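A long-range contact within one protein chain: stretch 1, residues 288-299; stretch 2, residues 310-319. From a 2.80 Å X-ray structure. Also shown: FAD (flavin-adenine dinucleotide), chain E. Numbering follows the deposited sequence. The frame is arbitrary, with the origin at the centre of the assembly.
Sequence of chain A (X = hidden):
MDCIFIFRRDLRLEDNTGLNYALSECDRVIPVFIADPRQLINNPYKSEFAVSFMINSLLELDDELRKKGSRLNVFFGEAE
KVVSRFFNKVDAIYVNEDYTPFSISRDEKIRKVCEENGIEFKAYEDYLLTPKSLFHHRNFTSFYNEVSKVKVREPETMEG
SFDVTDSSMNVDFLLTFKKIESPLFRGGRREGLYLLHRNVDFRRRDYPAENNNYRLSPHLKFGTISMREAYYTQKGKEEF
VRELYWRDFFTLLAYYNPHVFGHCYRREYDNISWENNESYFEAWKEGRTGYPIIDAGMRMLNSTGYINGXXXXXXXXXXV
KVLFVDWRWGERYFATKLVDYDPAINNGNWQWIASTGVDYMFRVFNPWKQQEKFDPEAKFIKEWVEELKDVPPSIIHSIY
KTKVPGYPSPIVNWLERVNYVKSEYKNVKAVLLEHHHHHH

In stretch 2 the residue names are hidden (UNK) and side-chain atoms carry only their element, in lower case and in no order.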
# COMPACT_ATOMS: atom_id res chain seq x y z
N ARG A 288 3.78 0.15 -23.40
CA ARG A 288 4.13 0.21 -24.82
C ARG A 288 5.48 0.91 -24.93
O ARG A 288 5.74 1.65 -25.88
CB ARG A 288 3.10 1.01 -25.62
CG ARG A 288 1.65 0.66 -25.33
CD ARG A 288 0.83 0.41 -26.60
NE ARG A 288 1.10 -0.90 -27.19
CZ ARG A 288 1.98 -1.13 -28.15
NH1 ARG A 288 2.69 -0.12 -28.66
NH2 ARG A 288 2.17 -2.37 -28.59
N THR A 289 6.32 0.70 -23.93
CA THR A 289 7.65 1.25 -23.93
C THR A 289 8.38 0.19 -24.76
O THR A 289 7.82 -0.87 -25.02
CB THR A 289 8.24 1.29 -22.51
OG1 THR A 289 9.36 2.17 -22.50
CG2 THR A 289 8.71 -0.08 -22.07
N GLY A 290 9.62 0.43 -25.17
CA GLY A 290 10.26 -0.61 -25.97
C GLY A 290 10.95 -1.74 -25.22
O GLY A 290 11.50 -2.64 -25.85
N TYR A 291 10.90 -1.70 -23.90
CA TYR A 291 11.55 -2.68 -23.05
C TYR A 291 10.62 -3.74 -22.48
O TYR A 291 9.77 -3.45 -21.64
CB TYR A 291 12.24 -1.96 -21.89
CG TYR A 291 13.18 -0.88 -22.33
CD1 TYR A 291 12.74 0.20 -23.11
CD2 TYR A 291 14.53 -0.93 -21.99
CE1 TYR A 291 13.61 1.19 -23.53
CE2 TYR A 291 15.41 0.06 -22.41
CZ TYR A 291 14.95 1.11 -23.18
OH TYR A 291 15.81 2.09 -23.60
N PRO A 292 10.79 -5.00 -22.91
CA PRO A 292 9.98 -6.15 -22.48
C PRO A 292 9.66 -6.27 -20.99
O PRO A 292 8.49 -6.41 -20.61
CB PRO A 292 10.77 -7.34 -23.02
CG PRO A 292 11.25 -6.80 -24.33
CD PRO A 292 11.76 -5.42 -23.94
N ILE A 293 10.68 -6.22 -20.13
CA ILE A 293 10.46 -6.35 -18.70
C ILE A 293 9.61 -5.22 -18.13
O ILE A 293 8.79 -5.44 -17.24
CB ILE A 293 11.78 -6.41 -17.92
CG1 ILE A 293 11.51 -6.87 -16.49
CG2 ILE A 293 12.45 -5.04 -17.89
CD1 ILE A 293 10.80 -8.19 -16.43
N ILE A 294 9.81 -4.00 -18.64
CA ILE A 294 9.04 -2.84 -18.19
C ILE A 294 7.60 -2.98 -18.66
O ILE A 294 6.67 -2.76 -17.90
CB ILE A 294 9.64 -1.51 -18.74
CG1 ILE A 294 11.11 -1.38 -18.33
CG2 ILE A 294 8.85 -0.32 -18.23
CD1 ILE A 294 11.34 -1.32 -16.82
N ASP A 295 7.42 -3.35 -19.92
CA ASP A 295 6.09 -3.54 -20.49
C ASP A 295 5.32 -4.62 -19.77
O ASP A 295 4.13 -4.47 -19.49
CB ASP A 295 6.21 -3.89 -21.97
CG ASP A 295 6.75 -2.74 -22.79
OD1 ASP A 295 7.41 -2.99 -23.82
OD2 ASP A 295 6.51 -1.58 -22.40
N ALA A 296 5.99 -5.72 -19.46
CA ALA A 296 5.34 -6.81 -18.77
C ALA A 296 4.87 -6.31 -17.41
O ALA A 296 3.72 -6.54 -17.02
CB ALA A 296 6.30 -7.96 -18.60
N GLY A 297 5.75 -5.61 -16.70
CA GLY A 297 5.39 -5.09 -15.40
C GLY A 297 4.13 -4.23 -15.42
O GLY A 297 3.15 -4.54 -14.73
N MET A 298 4.14 -3.16 -16.20
CA MET A 298 3.00 -2.27 -16.27
C MET A 298 1.73 -3.00 -16.68
O MET A 298 0.67 -2.79 -16.08
CB MET A 298 3.28 -1.13 -17.24
CG MET A 298 4.47 -0.26 -16.84
SD MET A 298 4.39 0.39 -15.15
CE MET A 298 3.08 1.65 -15.31
N ARG A 299 1.83 -3.86 -17.68
CA ARG A 299 0.64 -4.58 -18.13
C ARG A 299 0.08 -5.44 -17.02
O ARG A 299 -1.13 -5.46 -16.80
CB ARG A 299 0.94 -5.41 -19.36
CG ARG A 299 1.20 -4.55 -20.57
CD ARG A 299 1.31 -5.35 -21.83
NE ARG A 299 1.83 -4.52 -22.91
CZ ARG A 299 1.94 -4.91 -24.17
NH1 ARG A 299 1.55 -6.14 -24.51
NH2 ARG A 299 2.45 -4.10 -25.09
N UNK A 310 10.56 -6.23 -7.16
CA UNK A 310 11.60 -6.10 -8.14
C UNK A 310 11.11 -5.35 -9.36
O UNK A 310 11.73 -4.39 -9.79
n UNK A 310 17.84 -5.81 -8.74
c UNK A 310 13.40 -7.35 -9.30
n UNK A 310 15.64 -6.42 -8.89
c UNK A 310 16.72 -6.20 -8.16
c UNK A 310 12.09 -7.47 -8.59
c UNK A 310 14.38 -6.83 -8.31
n UNK A 310 16.67 -6.37 -6.85
N UNK A 311 10.00 -5.81 -9.92
CA UNK A 311 9.43 -5.18 -11.10
C UNK A 311 8.97 -3.77 -10.74
O UNK A 311 9.13 -2.84 -11.52
c UNK A 311 7.48 -5.20 -12.70
c UNK A 311 8.24 -5.99 -11.64
c UNK A 311 8.74 -7.29 -12.24
N UNK A 312 8.41 -3.64 -9.55
CA UNK A 312 7.93 -2.36 -9.05
C UNK A 312 8.99 -1.28 -9.17
O UNK A 312 8.74 -0.22 -9.72
n UNK A 312 2.73 -2.56 -4.00
n UNK A 312 3.33 -4.47 -5.13
c UNK A 312 7.52 -2.50 -7.59
c UNK A 312 5.35 -3.06 -6.53
n UNK A 312 4.44 -2.49 -5.54
c UNK A 312 6.14 -1.99 -7.26
c UNK A 312 3.50 -3.18 -4.89
N UNK A 313 10.20 -1.54 -8.68
CA UNK A 313 11.22 -0.51 -8.77
C UNK A 313 11.87 -0.36 -10.13
O UNK A 313 12.38 0.71 -10.46
s UNK A 313 14.45 -1.83 -6.49
c UNK A 313 13.40 -2.49 -5.10
c UNK A 313 13.24 -1.85 -7.85
c UNK A 313 12.29 -0.70 -7.68
N UNK A 314 11.86 -1.42 -10.94
CA UNK A 314 12.43 -1.32 -12.28
C UNK A 314 11.56 -0.37 -13.07
O UNK A 314 12.04 0.47 -13.84
c UNK A 314 12.44 -2.68 -12.99
c UNK A 314 13.54 -3.67 -12.60
c UNK A 314 14.89 -2.98 -12.73
c UNK A 314 13.48 -4.88 -13.50
N UNK A 315 10.26 -0.53 -12.87
CA UNK A 315 9.27 0.27 -13.55
C UNK A 315 9.35 1.73 -13.08
O UNK A 315 9.31 2.66 -13.88
c UNK A 315 7.86 -0.34 -13.30
c UNK A 315 7.47 -1.22 -14.48
c UNK A 315 6.83 0.75 -13.06
N UNK A 316 9.49 1.91 -11.77
CA UNK A 316 9.57 3.24 -11.20
C UNK A 316 10.87 3.91 -11.66
O UNK A 316 10.89 5.11 -11.95
c UNK A 316 9.51 3.14 -9.68
N UNK A 317 11.95 3.14 -11.70
CA UNK A 317 13.24 3.66 -12.13
C UNK A 317 13.12 4.21 -13.55
O UNK A 317 13.45 5.36 -13.81
c UNK A 317 15.55 2.85 -12.86
c UNK A 317 16.93 2.64 -14.87
c UNK A 317 14.28 2.54 -12.10
c UNK A 317 16.53 3.68 -12.31
c UNK A 317 17.91 3.47 -14.30
c UNK A 317 15.76 2.34 -14.15
c UNK A 317 17.71 3.99 -13.02
N UNK A 318 12.61 3.37 -14.45
CA UNK A 318 12.45 3.72 -15.84
C UNK A 318 11.66 5.01 -16.08
O UNK A 318 12.00 5.81 -16.96
c UNK A 318 11.76 2.56 -16.57
c UNK A 318 10.90 3.38 -20.18
c UNK A 318 12.02 2.90 -20.84
c UNK A 318 10.82 3.26 -18.80
c UNK A 318 13.06 2.31 -20.12
c UNK A 318 12.97 2.20 -18.75
c UNK A 318 11.85 2.67 -18.07
N UNK A 319 10.60 5.22 -15.32
CA UNK A 319 9.80 6.42 -15.51
C UNK A 319 10.53 7.68 -15.05
O UNK A 319 10.47 8.72 -15.70
c UNK A 319 8.47 6.32 -14.77
c UNK A 319 7.61 7.59 -14.83
c UNK A 319 7.08 7.77 -16.24
c UNK A 319 6.47 7.50 -13.83
PA FAD E . 7.05 -9.88 -0.70
O1A FAD E . 6.46 -11.23 -0.66
O2A FAD E . 8.49 -9.58 -0.87
O5B FAD E . 6.94 -9.63 0.89
C5B FAD E . 7.81 -8.72 1.57
C4B FAD E . 7.01 -7.88 2.57
O4B FAD E . 7.86 -6.94 3.26
C3B FAD E . 5.96 -7.06 1.82
O3B FAD E . 4.72 -7.78 1.85
C2B FAD E . 5.84 -5.85 2.74
O2B FAD E . 5.11 -6.20 3.92
C1B FAD E . 7.31 -5.62 3.08
N9A FAD E . 8.04 -4.94 1.98
C8A FAD E . 8.78 -5.51 1.03
N7A FAD E . 9.35 -4.57 0.28
C5A FAD E . 8.96 -3.39 0.76
C6A FAD E . 9.22 -2.07 0.40
N6A FAD E . 10.03 -1.77 -0.61
N1A FAD E . 8.63 -1.09 1.11
C2A FAD E . 7.83 -1.34 2.13
N3A FAD E . 7.58 -2.59 2.49
C4A FAD E . 8.12 -3.62 1.83
N1 FAD E . 3.96 -1.67 -0.85
C2 FAD E . 2.66 -1.42 -0.37
O2 FAD E . 2.16 -2.15 0.47
N3 FAD E . 1.92 -0.36 -0.90
C4 FAD E . 2.47 0.44 -1.91
O4 FAD E . 1.83 1.41 -2.33
C4X FAD E . 3.74 0.18 -2.39
N5 FAD E . 4.24 0.93 -3.46
C5X FAD E . 5.54 0.69 -3.94
C6 FAD E . 6.02 1.47 -5.00
C7 FAD E . 7.31 1.27 -5.46
C7M FAD E . 7.83 2.15 -6.60
C8 FAD E . 8.12 0.29 -4.88
C8M FAD E . 9.56 0.06 -5.36
C9 FAD E . 7.63 -0.48 -3.83
C9A FAD E . 6.34 -0.28 -3.35
N10 FAD E . 5.83 -1.04 -2.27
C10 FAD E . 4.50 -0.87 -1.87
C1' FAD E . 6.70 -2.04 -1.60
C2' FAD E . 6.68 -3.48 -2.12
O2' FAD E . 6.95 -3.50 -3.52
C3' FAD E . 5.36 -4.20 -1.82
O3' FAD E . 5.09 -4.12 -0.42
C4' FAD E . 5.43 -5.67 -2.22
O4' FAD E . 5.76 -5.80 -3.61
C5' FAD E . 4.10 -6.38 -1.95
O5' FAD E . 4.13 -7.73 -2.42
P FAD E . 4.48 -8.96 -1.43
O1P FAD E . 3.63 -8.82 -0.22
O2P FAD E . 4.38 -10.20 -2.22
O3P FAD E . 6.02 -8.68 -1.02

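Position 310 carries seven side-chain atoms: three carbons, a nitrogen, then a carbon bearing two more nitrogens. That guanidinium pattern defines Arg 310, whose side chain is out of reach of stretch 1.

Position 311 has three side-chain carbons, CB carrying the other two. CA-to-CB points toward stretch 1, and one branch lies 3.4 Å from CA of Gly 297. A fork at CB made wholly of carbon identifies Val 311, and the close atom is CG1.

At position 312 the three carbons, nitrogen and terminal carbon with two nitrogens recur, giving Arg 312. Its CB points away from stretch 1, and the guanidinium turns to the cofactor: NH1 of Arg 312 is 3.2 Å from O4' of FAD, which lies over one guanidinium face.

Position 313 is an unbranched chain of two carbons, a sulfur and a last carbon, hence Met 313. It is out of reach of stretch 1, while its CB lies 3.7 Å from C8M of FAD.

Position 314 has four carbons, forked at the second. CB points toward stretch 1, and a terminal carbon comes within 4.1 Å of CG1 of Ile 293. The fork beyond CB identifies Leu 314, with CD1 as the contacting atom. Its backbone O is also 3.5 Å from CD1 of Ile 294.

Position 315 again shows three carbons with the branch at CB. One branch lies 3.2 Å from SD of Met 298, and the other is 4.1 Å from CG2 of Ile 294. This is Val 315; the atoms are CG1 and CG2, respectively. Its chi1 of 140° falls between the usual wells.

A single carbon at position 316 establishes Ala 316. CB points away from stretch 1 and sits 3.6 Å from C7M of FAD.

Position 317 has one carbon followed by a six-carbon ring with no further atom, so it is Phe 317. Its CA-to-CB bond points sideways and the side chain makes no contact with stretch 1.

Position 318 has the same composition, but CB points toward stretch 1. One ring carbon is 3.6 Å from CE1 of Tyr 291, and another is 3.0 Å from OG1 of Thr 289. The bare ring gives Phe 318; these carbons are CZ and CE2. Its edge meets the face of Tyr 291, with planes at 62° and centroids 4.8 Å apart, while CG1 of Ile 294 covers one face of Phe 318.

Position 319 has four carbons forked at the second: Leu 319, directed sideways and not in contact.

The contact works by apolar packing, burying 468 Å² without a hydrogen bond across the stretches. The helix axes cross at -112° and approach to 9.3 Å. Gly 297 permits the close fit beside Val 311: an ideal CB there would lie 2.5 Å from CG1 of Val 311, a clash. Positions 311, 314, 315 and 318 supply the contacting side chains, whereas Arg 312, Met 313 and Ala 316 approach FAD.

Stretch 2 (310-319) RVRMLVAFFL
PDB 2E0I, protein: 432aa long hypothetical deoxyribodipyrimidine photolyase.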